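Local coordinates for receptor-like protein kinase ANXUR1 (Arabidopsis thaliana, PDB 6FIG) that probably serves as a plant receptor kinase in reproduction, with an extracellular region built of tandem malectin-like domains that bind calcium and carry glycans, at residues Lys20-Asp25 with Gly155-Gln160; Val50-Ala55 with Arg77-Pro82; Ile281-Phe286 with Gly366-Lys371; Phe299-Asn304 with Lys330-Tyr335. All coordinates share one frame; numbering follows the deposited sequence. Where two conformers were deposited one is given.

Contact 1: residues Lys20-Asp25 with Gly155-Gln160. With EDO (1,2-ethanediol), chain J.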
# COMPACT_ATOMS: atom_id res chain seq x y z
N LYS A 20 4.33 7.68 -5.21
CA LYS A 20 3.79 7.92 -3.88
C LYS A 20 2.80 9.08 -3.97
O LYS A 20 3.11 10.09 -4.59
CB LYS A 20 4.91 8.29 -2.91
CG LYS A 20 4.46 8.53 -1.48
CD LYS A 20 5.65 8.86 -0.58
CE LYS A 20 6.42 7.61 -0.17
NZ LYS A 20 5.87 6.94 1.03
N LYS A 21 1.62 8.89 -3.38
CA LYS A 21 0.59 9.93 -3.37
C LYS A 21 0.80 10.83 -2.17
O LYS A 21 1.05 10.36 -1.06
CB LYS A 21 -0.82 9.33 -3.33
CG LYS A 21 -1.23 8.67 -4.64
CD LYS A 21 -2.64 8.10 -4.56
CE LYS A 21 -2.80 6.85 -5.40
NZ LYS A 21 -1.97 5.72 -4.91
N TRP A 22 0.72 12.14 -2.40
CA TRP A 22 0.86 13.14 -1.34
C TRP A 22 -0.38 14.03 -1.32
O TRP A 22 -1.06 14.20 -2.34
CB TRP A 22 2.08 14.02 -1.60
CG TRP A 22 3.40 13.33 -1.56
CD1 TRP A 22 3.95 12.57 -2.53
CD2 TRP A 22 4.36 13.38 -0.50
NE1 TRP A 22 5.20 12.14 -2.15
CE2 TRP A 22 5.47 12.61 -0.90
CE3 TRP A 22 4.38 13.98 0.76
CZ2 TRP A 22 6.61 12.44 -0.10
CZ3 TRP A 22 5.52 13.81 1.56
CH2 TRP A 22 6.60 13.02 1.13
N GLU A 23 -0.66 14.58 -0.14
CA GLU A 23 -1.79 15.50 0.05
C GLU A 23 -1.35 16.74 0.81
O GLU A 23 -0.29 16.74 1.44
CB GLU A 23 -2.93 14.80 0.79
CG GLU A 23 -2.67 14.46 2.25
CD GLU A 23 -3.86 13.82 2.91
OE1 GLU A 23 -4.93 14.45 2.98
OE2 GLU A 23 -3.75 12.67 3.35
N PRO A 24 -2.16 17.82 0.75
CA PRO A 24 -1.83 19.00 1.54
C PRO A 24 -1.78 18.73 3.04
O PRO A 24 -2.51 17.87 3.56
CB PRO A 24 -2.98 19.95 1.23
CG PRO A 24 -3.44 19.56 -0.13
CD PRO A 24 -3.34 18.06 -0.11
N ASP A 25 -0.93 19.49 3.74
CA ASP A 25 -0.77 19.35 5.18
C ASP A 25 -1.80 20.11 6.00
O ASP A 25 -1.88 19.94 7.22
CB ASP A 25 0.64 19.76 5.61
CG ASP A 25 0.92 21.25 5.41
OD1 ASP A 25 0.32 21.87 4.51
OD2 ASP A 25 1.76 21.80 6.14
N GLY A 155 7.86 18.22 3.63
CA GLY A 155 7.03 17.03 3.65
C GLY A 155 7.08 16.31 4.97
O GLY A 155 8.10 16.33 5.66
N ILE A 156 5.96 15.69 5.32
CA ILE A 156 5.86 14.87 6.53
C ILE A 156 5.19 13.55 6.17
O ILE A 156 4.13 13.56 5.57
CB ILE A 156 5.06 15.58 7.64
CG1 ILE A 156 5.73 16.89 8.04
CG2 ILE A 156 4.91 14.68 8.86
CD1 ILE A 156 4.93 17.75 9.00
N GLU A 157 5.79 12.41 6.54
CA GLU A 157 5.09 11.12 6.51
C GLU A 157 5.00 10.51 7.88
O GLU A 157 5.95 10.58 8.66
CB GLU A 157 5.74 10.09 5.59
CG GLU A 157 5.84 10.44 4.14
CD GLU A 157 6.29 9.23 3.35
OE1 GLU A 157 7.50 9.07 3.17
OE2 GLU A 157 5.41 8.41 2.98
N VAL A 158 3.84 9.95 8.18
CA VAL A 158 3.61 9.13 9.36
C VAL A 158 3.04 7.82 8.90
O VAL A 158 2.00 7.79 8.25
CB VAL A 158 2.67 9.82 10.35
CG1 VAL A 158 2.44 8.93 11.56
CG2 VAL A 158 3.27 11.15 10.78
N ILE A 159 3.72 6.72 9.23
CA ILE A 159 3.43 5.39 8.70
C ILE A 159 3.44 4.42 9.87
O ILE A 159 4.49 4.24 10.51
CB ILE A 159 4.51 4.97 7.69
CG1 ILE A 159 4.62 5.97 6.52
CG2 ILE A 159 4.26 3.56 7.17
CD1 ILE A 159 5.96 5.97 5.84
N GLN A 160 2.32 3.78 10.14
CA GLN A 160 2.27 2.71 11.14
C GLN A 160 3.19 1.56 10.71
O GLN A 160 3.18 1.17 9.54
CB GLN A 160 0.85 2.19 11.31
CG GLN A 160 0.69 1.32 12.54
CD GLN A 160 -0.71 0.83 12.71
OE1 GLN A 160 -1.63 1.63 12.92
NE2 GLN A 160 -0.88 -0.49 12.65
C1 EDO J . -2.26 10.38 0.53
O1 EDO J . -1.34 11.39 0.10
C2 EDO J . -1.81 9.96 1.92
O2 EDO J . -1.67 11.10 2.77
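Residues 20-25 and 155-160 of the malectin-like domain meet through the side chains of Lys20 and Trp22, without backbone hydrogen bonds between the two segments. Strands 21-24 and 151-161 both pair with strand 4-7; the axes of the short segments stay 9.0 Å apart, at 114°. Lys20 opens the first segment with CG anti to the backbone N, and its chain then bends at chi3 and chi4 so that the ammonium meets Glu157 tip to tip. The resulting salt bridge is very short, 2.5 Å from Lys20 NZ to Glu157 OE2, and uses the syn lone pair of that oxygen. Thr208 gives NZ a further hydrogen-bonding partner, while Arg77 and Tyr79 grip OE1 of the same carboxylate, so the buried acid is fixed at both oxygens and is probably ionised. Trp22 brings the far end of its six-membered ring to the second strand: its CH2 rests 4.0 Å from Glu157 CG, its CZ3 lies 4.1 Å from Gly155 CA, and the N of Ile156 comes to the ring edge. The indole crosses the glutamate chain at about a right angle, with ring and carboxylate planes 43° apart, and Asp16 takes the hydrogen bond at Trp22 NE1. Glu23, its CG held between the backbone N and the carbonyl carbon and the chain extended beyond, faces an ethanediol, probably from the crystallisation liquor, whose O2 donates to Glu23 OE2 over 2.7 Å.

Contact 2: residues Val50-Ala55 with Arg77-Pro82. With CA (calcium ion), chain I.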
# COMPACT_ATOMS: atom_id res chain seq x y z
N VAL A 50 7.91 16.96 -5.93
CA VAL A 50 7.02 16.57 -4.84
C VAL A 50 7.81 15.74 -3.82
O VAL A 50 8.38 14.72 -4.21
CB VAL A 50 5.86 15.70 -5.40
CG1 VAL A 50 4.94 15.22 -4.28
CG2 VAL A 50 5.07 16.45 -6.47
N PRO A 51 7.89 16.11 -2.53
CA PRO A 51 7.27 17.28 -1.91
C PRO A 51 8.17 18.52 -1.88
O PRO A 51 7.77 19.55 -1.34
CB PRO A 51 7.07 16.79 -0.47
CG PRO A 51 8.27 15.97 -0.22
CD PRO A 51 8.54 15.25 -1.52
N TYR A 52 9.36 18.42 -2.48
CA TYR A 52 10.47 19.33 -2.19
C TYR A 52 10.30 20.80 -2.60
O TYR A 52 10.86 21.66 -1.93
CB TYR A 52 11.77 18.79 -2.79
CG TYR A 52 12.15 17.42 -2.26
CD1 TYR A 52 12.64 17.28 -0.96
CD2 TYR A 52 12.00 16.28 -3.05
CE1 TYR A 52 12.98 16.03 -0.47
CE2 TYR A 52 12.35 15.03 -2.56
CZ TYR A 52 12.84 14.91 -1.28
OH TYR A 52 13.17 13.68 -0.78
N MET A 53 9.57 21.10 -3.68
CA MET A 53 9.50 22.48 -4.18
C MET A 53 8.52 23.36 -3.43
O MET A 53 8.45 24.56 -3.70
CB MET A 53 9.20 22.50 -5.69
CG MET A 53 10.37 22.01 -6.52
SD MET A 53 11.83 23.07 -6.40
CE MET A 53 11.34 24.47 -7.40
N THR A 54 7.76 22.80 -2.49
CA THR A 54 6.81 23.56 -1.72
C THR A 54 7.12 23.37 -0.25
O THR A 54 7.48 22.28 0.16
CB THR A 54 5.39 23.08 -2.00
OG1 THR A 54 5.37 21.63 -1.96
CG2 THR A 54 4.95 23.56 -3.36
N ALA A 55 6.96 24.42 0.54
CA ALA A 55 7.23 24.36 1.96
C ALA A 55 6.19 25.12 2.72
O ALA A 55 5.46 25.94 2.17
CB ALA A 55 8.62 24.90 2.26
N ARG A 77 8.82 10.55 8.85
CA ARG A 77 9.80 11.14 7.97
C ARG A 77 9.57 12.63 7.82
O ARG A 77 8.43 13.06 7.67
CB ARG A 77 9.75 10.54 6.58
CG ARG A 77 10.15 9.09 6.55
CD ARG A 77 10.03 8.50 5.18
NE ARG A 77 10.32 7.08 5.24
CZ ARG A 77 9.68 6.13 4.56
NH1 ARG A 77 8.68 6.40 3.74
NH2 ARG A 77 10.02 4.86 4.75
N LEU A 78 10.66 13.37 7.82
CA LEU A 78 10.66 14.81 7.64
C LEU A 78 11.52 15.12 6.42
O LEU A 78 12.69 14.72 6.37
CB LEU A 78 11.22 15.51 8.87
CG LEU A 78 10.52 15.17 10.18
CD1 LEU A 78 11.20 15.86 11.33
CD2 LEU A 78 9.04 15.55 10.16
N TYR A 79 10.94 15.81 5.44
CA TYR A 79 11.60 16.14 4.17
C TYR A 79 11.96 17.62 4.16
O TYR A 79 11.09 18.46 4.41
CB TYR A 79 10.66 15.86 2.98
CG TYR A 79 10.33 14.40 2.74
CD1 TYR A 79 9.56 13.66 3.62
CD2 TYR A 79 10.81 13.75 1.59
CE1 TYR A 79 9.27 12.32 3.40
CE2 TYR A 79 10.52 12.41 1.34
CZ TYR A 79 9.75 11.70 2.24
OH TYR A 79 9.48 10.37 1.96
N PHE A 80 13.21 17.91 3.83
CA PHE A 80 13.70 19.28 3.78
C PHE A 80 14.44 19.56 2.48
O PHE A 80 15.27 18.76 2.04
CB PHE A 80 14.67 19.50 4.93
CG PHE A 80 14.08 19.28 6.29
CD1 PHE A 80 13.22 20.21 6.84
CD2 PHE A 80 14.38 18.13 7.02
CE1 PHE A 80 12.69 20.01 8.10
CE2 PHE A 80 13.85 17.93 8.28
CZ PHE A 80 13.01 18.87 8.83
N TYR A 81 14.13 20.70 1.88
CA TYR A 81 14.82 21.20 0.68
C TYR A 81 15.23 22.65 0.95
O TYR A 81 14.42 23.56 0.74
CB TYR A 81 13.88 21.11 -0.52
CG TYR A 81 14.47 21.67 -1.79
CD1 TYR A 81 15.64 21.14 -2.31
CD2 TYR A 81 13.85 22.71 -2.48
CE1 TYR A 81 16.20 21.65 -3.48
CE2 TYR A 81 14.40 23.22 -3.65
CZ TYR A 81 15.57 22.69 -4.15
OH TYR A 81 16.11 23.22 -5.31
N PRO A 82 16.46 22.88 1.45
CA PRO A 82 16.86 24.27 1.71
C PRO A 82 16.95 25.07 0.42
O PRO A 82 17.57 24.64 -0.55
CB PRO A 82 18.23 24.14 2.39
CG PRO A 82 18.70 22.76 2.12
CD PRO A 82 17.50 21.91 1.87
CA CA I . 5.94 20.43 0.04
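Tyr52 is the densest point of this contact, where three tyrosines crowd together without a polar bond joining them. Its hydroxyl end comes to the edge of the Tyr79 ring, with Tyr52 OH 3.3 Å from Tyr79 CD2, and the two ring planes are inclined at 55°. Pro51 CG touches the same ring obliquely, 3.8 Å from Tyr79 CD2. At its other end Tyr52 turns its backbone to Tyr81, bringing Tyr52 O within 3.2 Å of Tyr81 CD2. What shapes residues 51-54 is a type I beta turn, entered through a cis peptide bond before Pro51 and wrapped round a calcium ion of the malectin-like domain. Pro51 O binds the metal at 2.5 Å; Thr54 grips it twice, its O and its OG1 each standing 2.4 Å from the ion, and Ser7, Cys8 and Asn154 complete the site. The far flank is looser. Met53, partly exposed, bends at chi2 and chi3 to set SD 3.8 Å from Tyr81 CE2, an oblique Met-aromatic contact in which the two side chains run alongside each other. The hydroxyls of Tyr79 and Tyr81 look elsewhere, to Glu157 OE1 and to Tyr41 O.

Contact 3: residues Ile281-Phe286 with Gly366-Lys371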
# COMPACT_ATOMS: atom_id res chain seq x y z
N ILE A 281 22.61 0.78 16.67
CA ILE A 281 22.36 -0.62 16.34
C ILE A 281 22.73 -0.78 14.89
O ILE A 281 22.26 -0.04 14.03
CB ILE A 281 20.89 -1.01 16.58
CG1 ILE A 281 20.61 -0.99 18.07
CG2 ILE A 281 20.60 -2.42 16.02
CD1 ILE A 281 19.14 -1.12 18.40
N LEU A 282 23.58 -1.77 14.59
CA LEU A 282 23.84 -2.19 13.22
C LEU A 282 23.09 -3.48 13.01
O LEU A 282 23.29 -4.46 13.74
CB LEU A 282 25.32 -2.43 12.96
CG LEU A 282 26.22 -1.20 12.86
CD1 LEU A 282 26.44 -0.58 14.23
CD2 LEU A 282 27.54 -1.60 12.22
N ARG A 283 22.21 -3.46 12.03
CA ARG A 283 21.45 -4.63 11.60
C ARG A 283 22.07 -5.16 10.32
O ARG A 283 22.02 -4.51 9.29
CB ARG A 283 19.98 -4.25 11.34
CG ARG A 283 19.18 -5.45 10.89
CD ARG A 283 17.70 -5.20 10.96
NE ARG A 283 17.30 -5.27 12.35
CZ ARG A 283 16.07 -5.17 12.79
NH1 ARG A 283 15.04 -4.98 11.94
NH2 ARG A 283 15.84 -5.32 14.09
N LEU A 284 22.68 -6.35 10.41
CA LEU A 284 23.33 -6.97 9.27
C LEU A 284 22.40 -8.01 8.71
O LEU A 284 21.94 -8.87 9.45
CB LEU A 284 24.66 -7.62 9.69
CG LEU A 284 25.85 -6.65 9.80
CD1 LEU A 284 25.68 -5.58 10.85
CD2 LEU A 284 27.10 -7.46 10.12
N HIS A 285 22.11 -7.89 7.43
CA HIS A 285 21.20 -8.79 6.73
C HIS A 285 22.02 -9.81 5.93
O HIS A 285 22.92 -9.42 5.18
CB HIS A 285 20.31 -8.01 5.77
CG HIS A 285 19.34 -7.09 6.44
ND1 HIS A 285 18.06 -7.49 6.78
CD2 HIS A 285 19.46 -5.81 6.84
CE1 HIS A 285 17.44 -6.47 7.34
NE2 HIS A 285 18.26 -5.44 7.39
N PHE A 286 21.65 -11.08 6.07
CA PHE A 286 22.37 -12.17 5.39
C PHE A 286 21.42 -13.12 4.69
O PHE A 286 20.34 -13.38 5.18
CB PHE A 286 23.18 -13.00 6.38
CG PHE A 286 24.22 -12.24 7.13
CD1 PHE A 286 25.46 -11.96 6.57
CD2 PHE A 286 24.00 -11.88 8.47
CE1 PHE A 286 26.44 -11.31 7.31
CE2 PHE A 286 24.97 -11.23 9.20
CZ PHE A 286 26.20 -10.95 8.63
N GLY A 366 22.74 -6.87 3.28
CA GLY A 366 22.08 -5.60 3.58
C GLY A 366 22.61 -5.05 4.88
O GLY A 366 23.18 -5.80 5.70
N LEU A 367 22.38 -3.76 5.11
CA LEU A 367 22.85 -3.12 6.32
C LEU A 367 21.98 -1.94 6.69
O LEU A 367 21.79 -1.07 5.87
CB LEU A 367 24.29 -2.63 6.16
CG LEU A 367 24.96 -1.96 7.35
CD1 LEU A 367 25.04 -2.84 8.60
CD2 LEU A 367 26.34 -1.50 6.94
N GLU A 368 21.54 -1.91 7.94
CA GLU A 368 20.87 -0.72 8.47
C GLU A 368 21.58 -0.28 9.72
O GLU A 368 22.06 -1.11 10.50
CB GLU A 368 19.42 -1.03 8.78
CG GLU A 368 18.62 -1.40 7.55
CD GLU A 368 17.25 -1.91 7.92
OE1 GLU A 368 17.14 -3.07 8.37
OE2 GLU A 368 16.25 -1.12 7.85
N ILE A 369 21.65 1.03 9.92
CA ILE A 369 22.26 1.61 11.11
C ILE A 369 21.22 2.52 11.75
O ILE A 369 20.71 3.42 11.07
CB ILE A 369 23.54 2.37 10.79
CG1 ILE A 369 24.55 1.40 10.13
CG2 ILE A 369 24.09 3.00 12.07
CD1 ILE A 369 25.85 2.02 9.74
N PHE A 370 20.90 2.26 13.01
CA PHE A 370 19.94 3.07 13.78
C PHE A 370 20.58 3.72 15.00
O PHE A 370 21.36 3.09 15.70
CB PHE A 370 18.82 2.18 14.28
CG PHE A 370 18.10 1.46 13.19
CD1 PHE A 370 17.11 2.10 12.44
CD2 PHE A 370 18.39 0.14 12.91
CE1 PHE A 370 16.47 1.43 11.42
CE2 PHE A 370 17.74 -0.53 11.89
CZ PHE A 370 16.79 0.12 11.15
N LYS A 371 20.26 4.98 15.23
CA LYS A 371 20.60 5.67 16.49
C LYS A 371 19.54 5.43 17.52
O LYS A 371 18.37 5.65 17.23
CB LYS A 371 20.69 7.16 16.22
CG LYS A 371 21.11 8.01 17.40
CD LYS A 371 20.82 9.49 17.12
CE LYS A 371 21.77 10.07 16.10
NZ LYS A 371 21.31 11.43 15.72
O HOH W 1 14.83 -4.23 9.19
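His285, Glu368 and Arg283 form a polar cluster on one face of an antiparallel strand pair, residues 281-286 with 366-371, in a beta-sheet of the malectin-like ectodomain; that mixed face is backed by an aliphatic one. His285 and Glu368 cross obliquely, the imidazole and carboxylate planes 38° apart. His285 NE2 donates to Glu368 OE1 over 2.8 Å, nearly straight at 163°; the oxygen lies in the ring plane, yet the ring meets it from above the carboxylate plane. Arg283 runs alongside Glu368 and points the same way, but bends at chi3, so its aliphatic part makes the direct approach: CD is 3.4 Å from Glu368 OE1. A water bridges the rest, accepting from Arg283 NH1 at 2.9 Å and donating to Glu368 OE1 at 2.7 Å. That oxygen thus accepts two hydrogen bonds, while Arg190 forms a salt bridge with OE2. Tyr250 holds the other ring nitrogen of His285, and Asp331 takes Arg283 NE, so the buried charges probably largely offset one another. Phe370 lies further along the same face, its ring edge near Arg283 CB. On the reverse face Leu284 and Leu367 lie side by side, pointing the same way, CD1 to CD1 at 3.6 Å, and Leu282 CG sits 4.1 Å from Ile369 CG1. Six backbone hydrogen bonds zip the pair together, the one from Gly366 N to His285 O being the longest at 3.2 Å. Strand 278-287 is flanked by strands 327-336 and 363-372, strand 363-372 also pairs with strand 185-192, and Leu282 and Leu284 lean across onto strand 299-303.

Contact 4: residues Phe299-Asn304 with Lys330-Tyr335. With NAG (2-acetamido-2-deoxy-beta-D-glucopyranose), chain D.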
# COMPACT_ATOMS: atom_id res chain seq x y z
N PHE A 299 33.40 -16.31 8.74
CA PHE A 299 34.07 -15.02 8.74
C PHE A 299 33.93 -14.25 10.02
O PHE A 299 32.93 -14.39 10.76
CB PHE A 299 33.63 -14.16 7.54
CG PHE A 299 32.15 -13.98 7.38
CD1 PHE A 299 31.37 -14.94 6.78
CD2 PHE A 299 31.55 -12.77 7.76
CE1 PHE A 299 30.01 -14.75 6.61
CE2 PHE A 299 30.20 -12.58 7.58
CZ PHE A 299 29.43 -13.58 7.00
N ASN A 300 34.92 -13.40 10.27
CA ASN A 300 34.96 -12.54 11.44
C ASN A 300 34.33 -11.21 11.09
O ASN A 300 34.44 -10.75 9.96
CB ASN A 300 36.39 -12.32 11.90
CG ASN A 300 37.06 -13.60 12.36
OD1 ASN A 300 36.44 -14.46 13.00
ND2 ASN A 300 38.33 -13.76 12.01
N ILE A 301 33.65 -10.62 12.07
CA ILE A 301 32.98 -9.32 11.89
C ILE A 301 33.42 -8.42 13.02
O ILE A 301 33.33 -8.82 14.20
CB ILE A 301 31.45 -9.45 11.93
CG1 ILE A 301 30.94 -10.45 10.88
CG2 ILE A 301 30.79 -8.09 11.73
CD1 ILE A 301 29.44 -10.64 10.89
N TYR A 302 33.89 -7.23 12.68
CA TYR A 302 34.35 -6.24 13.65
C TYR A 302 33.58 -4.94 13.47
O TYR A 302 33.24 -4.56 12.34
CB TYR A 302 35.85 -5.98 13.49
CG TYR A 302 36.67 -7.24 13.43
CD1 TYR A 302 36.98 -7.94 14.59
CD2 TYR A 302 37.16 -7.72 12.22
CE1 TYR A 302 37.76 -9.08 14.54
CE2 TYR A 302 37.94 -8.86 12.16
CZ TYR A 302 38.23 -9.54 13.31
OH TYR A 302 39.03 -10.69 13.21
N ILE A 303 33.28 -4.28 14.59
CA ILE A 303 32.56 -3.00 14.57
C ILE A 303 33.38 -2.05 15.44
O ILE A 303 33.62 -2.34 16.61
CB ILE A 303 31.10 -3.14 15.09
CG1 ILE A 303 30.27 -3.98 14.12
CG2 ILE A 303 30.46 -1.76 15.25
CD1 ILE A 303 28.89 -4.39 14.60
N ASN A 304 33.85 -0.95 14.86
CA ASN A 304 34.72 0.02 15.55
C ASN A 304 35.90 -0.67 16.21
O ASN A 304 36.20 -0.45 17.38
CB ASN A 304 33.92 0.87 16.56
CG ASN A 304 33.15 1.97 15.88
OD1 ASN A 304 32.88 1.87 14.70
ND2 ASN A 304 32.75 3.00 16.62
N LYS A 330 21.12 -9.98 11.98
CA LYS A 330 21.64 -9.94 13.33
C LYS A 330 21.88 -8.50 13.72
O LYS A 330 22.44 -7.74 12.96
CB LYS A 330 22.94 -10.71 13.46
CG LYS A 330 23.24 -11.01 14.93
CD LYS A 330 23.84 -12.40 15.11
CE LYS A 330 23.90 -12.78 16.58
NZ LYS A 330 24.90 -12.00 17.36
N ASP A 331 21.44 -8.16 14.93
CA ASP A 331 21.62 -6.81 15.46
C ASP A 331 22.79 -6.73 16.46
O ASP A 331 22.88 -7.53 17.39
CB ASP A 331 20.34 -6.35 16.18
CG ASP A 331 19.22 -6.03 15.24
OD1 ASP A 331 19.42 -5.84 14.04
OD2 ASP A 331 18.09 -5.89 15.77
N TYR A 332 23.63 -5.73 16.27
CA TYR A 332 24.75 -5.44 17.18
C TYR A 332 24.66 -4.00 17.64
O TYR A 332 24.26 -3.14 16.85
CB TYR A 332 26.07 -5.63 16.44
CG TYR A 332 26.27 -7.01 15.86
CD1 TYR A 332 26.78 -8.03 16.63
CD2 TYR A 332 25.92 -7.27 14.54
CE1 TYR A 332 26.96 -9.31 16.09
CE2 TYR A 332 26.11 -8.54 14.00
CZ TYR A 332 26.62 -9.54 14.78
OH TYR A 332 26.77 -10.77 14.20
N ALA A 333 25.02 -3.74 18.88
CA ALA A 333 24.97 -2.39 19.44
C ALA A 333 26.36 -1.91 19.84
O ALA A 333 27.18 -2.68 20.37
CB ALA A 333 24.03 -2.34 20.64
N ILE A 334 26.61 -0.62 19.61
CA ILE A 334 27.88 0.02 19.96
C ILE A 334 27.62 1.45 20.43
O ILE A 334 26.95 2.20 19.71
CB ILE A 334 28.88 0.02 18.75
CG1 ILE A 334 30.24 0.62 19.14
CG2 ILE A 334 28.34 0.66 17.49
CD1 ILE A 334 31.33 -0.39 19.25
N TYR A 335 28.19 1.80 21.58
CA TYR A 335 28.21 3.19 22.04
C TYR A 335 29.38 3.89 21.38
O TYR A 335 30.52 3.40 21.45
CB TYR A 335 28.31 3.30 23.56
CG TYR A 335 28.27 4.73 24.04
CD1 TYR A 335 27.12 5.51 23.88
CD2 TYR A 335 29.38 5.33 24.63
CE1 TYR A 335 27.09 6.82 24.30
CE2 TYR A 335 29.34 6.65 25.06
CZ TYR A 335 28.18 7.39 24.89
OH TYR A 335 28.13 8.69 25.31
C1 NAG D . 40.65 -6.50 10.06
C2 NAG D . 42.12 -6.80 10.25
C3 NAG D . 42.46 -7.01 11.72
C4 NAG D . 41.86 -5.93 12.60
C5 NAG D . 40.37 -5.83 12.33
C6 NAG D . 39.60 -4.84 13.21
C7 NAG D . 43.12 -8.03 8.36
C8 NAG D . 43.25 -9.39 7.72
N2 NAG D . 42.38 -8.01 9.47
O3 NAG D . 43.88 -7.01 11.87
O4 NAG D . 42.04 -6.29 13.98
O5 NAG D . 40.24 -5.47 10.96
O6 NAG D . 39.95 -3.50 12.88
O7 NAG D . 43.66 -7.03 7.89
O HOH W 2 32.83 3.07 19.55
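This is apolar packing between two layers of strands in the second half of the ectodomain: strand 299-303 lies over strand 327-336, with the short axes 9.5 Å apart and inclined by 34°. Ile303 carries most of the contact. Its CD1 pushes against the root of Tyr332, 3.6 Å from Tyr332 CB, the two side chains crossing at about a right angle. Its other branch meets Ile334, Ile303 CG2 lying 3.9 Å from Ile334 CG2 as the two chains slide past each other in opposite directions. Ile334 has CG1 anti to the backbone N and an unusual chi2 of 108°, a twist that brings its CD1 to 3.9 Å from Asn304 CB. This packing lies in the core between the two sheets of the beta-sandwich, as expected for a malectin-like domain, and Leu282 and Leu347 add their side chains to it at Ile303. Tyr332 OH is hydrogen-bonded to Gln309, and Asn304 OD1 to Thr346 N. A water also links the segments, accepting from Asn304 ND2 at 2.9 Å and donating to Tyr335 O at 3.0 Å. On the opposite side of strand 299-303, away from this core, Tyr302 offers a ring face to an N-acetylglucosamine, whose C5 stands 3.7 Å from Tyr302 CD2, offset toward the ring rim; Asn305 and Gln348 hold the same sugar by hydrogen bonds.

The four contacts fall into two pairs, in keeping with the tandem malectin-like architecture. Contacts 1 and 2 have centres 11 Å apart and meet on strand 151-161, which lies between strands 54-58 and 73-80; contact 2 forms within the stretch of chain that contact 1 closes. Contacts 3 and 4, 9 Å apart between centres, repeat that enclosure later in the sequence, joined through the neighbouring strands 278-287 and 327-336, where Leu282 N probably hydrogen-bonds to Tyr332 O. Between the pairs nothing touches: centres of contacts 1 and 4 are 34 Å apart, on opposite sides of the chain's centre. Calcium is bound in contact 2 and lies close to Gly366 in contact 3, so each half holds its own ion.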